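Local coordinates for protein STING-associated CdnE c-di-GMP synthase (Flavobacteriaceae, PDB 6WT8) that probably synthesises the cyclic dinucleotide c-di-GMP as the nucleotidyltransferase of a bacterial STING-containing CBASS anti-phage defence system, at residues 16-21 against 60-65. Residues are numbered along the deposited sequence; the frame is centred on the assembly and turned at random. Where two conformers were deposited one is given.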
# COMPACT_ATOMS: atom_id res chain seq x y z
N SER A 16 -15.74 8.01 2.64
CA SER A 16 -15.40 6.92 3.54
C SER A 16 -16.59 6.18 4.10
O SER A 16 -16.52 4.97 4.31
CB SER A 16 -14.59 7.45 4.74
OG SER A 16 -13.32 7.93 4.35
N ASN A 17 -17.66 6.89 4.46
CA ASN A 17 -18.73 6.23 5.21
C ASN A 17 -19.99 7.07 5.04
O ASN A 17 -20.52 7.63 6.03
CB ASN A 17 -18.32 6.11 6.68
CG ASN A 17 -19.35 5.37 7.53
OD1 ASN A 17 -20.20 4.65 7.00
ND2 ASN A 17 -19.28 5.56 8.83
N PRO A 18 -20.52 7.17 3.81
CA PRO A 18 -21.64 8.09 3.59
C PRO A 18 -22.90 7.71 4.34
O PRO A 18 -23.73 8.59 4.58
CB PRO A 18 -21.87 8.03 2.07
CG PRO A 18 -21.26 6.72 1.66
CD PRO A 18 -20.04 6.60 2.55
N ASP A 19 -23.09 6.44 4.67
CA ASP A 19 -24.30 6.03 5.38
C ASP A 19 -24.12 6.03 6.88
O ASP A 19 -25.07 5.67 7.60
CB ASP A 19 -24.70 4.64 4.93
CG ASP A 19 -25.18 4.64 3.49
OD1 ASP A 19 -25.83 5.64 3.09
OD2 ASP A 19 -24.88 3.65 2.79
N LEU A 20 -22.95 6.45 7.36
CA LEU A 20 -22.71 6.63 8.80
C LEU A 20 -22.94 5.33 9.58
O LEU A 20 -23.58 5.30 10.64
CB LEU A 20 -23.55 7.78 9.38
CG LEU A 20 -23.37 9.12 8.68
CD1 LEU A 20 -24.15 10.25 9.40
CD2 LEU A 20 -21.89 9.46 8.58
N VAL A 21 -22.37 4.25 9.04
CA VAL A 21 -22.41 2.99 9.76
C VAL A 21 -21.47 3.09 10.96
O VAL A 21 -20.53 3.90 10.99
CB VAL A 21 -22.03 1.79 8.86
CG1 VAL A 21 -22.92 1.78 7.60
CG2 VAL A 21 -20.59 1.78 8.57
N PRO A 60 -16.21 -0.87 6.48
CA PRO A 60 -15.75 -2.23 6.15
C PRO A 60 -16.53 -2.90 5.04
O PRO A 60 -15.94 -3.76 4.35
CB PRO A 60 -15.91 -3.00 7.46
CG PRO A 60 -16.75 -2.12 8.37
CD PRO A 60 -16.50 -0.70 7.92
N SER A 61 -17.78 -2.54 4.79
CA SER A 61 -18.51 -3.24 3.73
C SER A 61 -17.87 -3.02 2.37
O SER A 61 -17.88 -3.93 1.55
CB SER A 61 -19.99 -2.81 3.72
OG SER A 61 -20.10 -1.49 3.17
N TYR A 62 -17.30 -1.83 2.13
CA TYR A 62 -16.72 -1.56 0.81
C TYR A 62 -15.51 -2.44 0.58
O TYR A 62 -15.33 -3.04 -0.49
CB TYR A 62 -16.32 -0.08 0.72
CG TYR A 62 -17.51 0.86 0.82
CD1 TYR A 62 -18.41 0.98 -0.21
CD2 TYR A 62 -17.71 1.61 1.96
CE1 TYR A 62 -19.52 1.83 -0.10
CE2 TYR A 62 -18.79 2.48 2.07
CZ TYR A 62 -19.69 2.60 1.06
OH TYR A 62 -20.77 3.48 1.25
N THR A 63 -14.68 -2.52 1.60
CA THR A 63 -13.47 -3.33 1.55
C THR A 63 -13.80 -4.80 1.39
O THR A 63 -13.17 -5.51 0.60
CB THR A 63 -12.71 -3.05 2.83
OG1 THR A 63 -12.42 -1.63 2.85
CG2 THR A 63 -11.40 -3.83 2.92
N MSE A 64 -14.77 -5.28 2.15
CA MSE A 64 -15.17 -6.66 2.04
C MSE A 64 -15.76 -6.95 0.67
O MSE A 64 -15.40 -7.98 0.05
CB MSE A 64 -16.20 -7.01 3.12
CG MSE A 64 -16.62 -8.49 3.05
SE MSE A 64 -15.13 -9.71 3.47
CE MSE A 64 -14.30 -10.17 1.78
N ASN A 65 -16.60 -6.04 0.18
CA ASN A 65 -17.18 -6.25 -1.15
C ASN A 65 -16.10 -6.33 -2.21
O ASN A 65 -16.19 -7.15 -3.13
CB ASN A 65 -18.17 -5.13 -1.49
CG ASN A 65 -19.50 -5.35 -0.84
OD1 ASN A 65 -19.84 -6.48 -0.47
ND2 ASN A 65 -20.26 -4.29 -0.69
O HOH W 1 -22.32 1.85 3.58
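Tyr62 reaches out from near the N-terminal end of helix 60-81 to meet Pro18 in a type I beta turn, Asn17 to Leu20, that follows helix 5-16. Within this CD-NTase fold the contact is structural packing between the loop after helix 5-16 and helix 60-81, a worked example of how a single aromatic side chain can join a long helix to a loop by packing and a shared water. The phenol oxygen makes the closest approach: OH of Tyr62 lies 3.3 Å from CG of Pro18 and 3.5 Å from its CD, a van der Waals contact, with the two side chains advancing from opposite directions. The pyrrolidine ring meets the phenol obliquely at its hydroxyl end. Further back along the ring, CE2 of Tyr62 passes 4.0 Å from the carbonyl O of Ser16. With CG set anti to the carbonyl carbon (chi1 -64°), the ring extends from the helix and its hydroxyl meets Pro18. Polar linkage is left to one water, 3.2 Å from both OH of Tyr62 and OD2 of Asp19; it donates to the carboxylate, whereas OD2 itself stands 4.4 Å from the hydroxyl.

The second shell shapes the loop that presents Pro18 and Asp19. Leu20 N bonds to Asn17 O, closing the turn, and the Asn17 amide clasps the backbone of Val21 with both its ends. Ser61 OG lies over one face of the Tyr62 ring, displaced toward the rim, while Lys101 and Arg193 also touch this tyrosine. A backbone hydrogen bond between Ser16 and Ala59 joins the end of helix 5-16 to the approach to helix 60-81. In the Asn17 clasp, Val21 N donates to OD1 at 3.0 Å, tilted 17° from the plane of that side-chain carbonyl, whereas ND2 donates to a lone pair of Val21 O, in the plane of the backbone carbonyl.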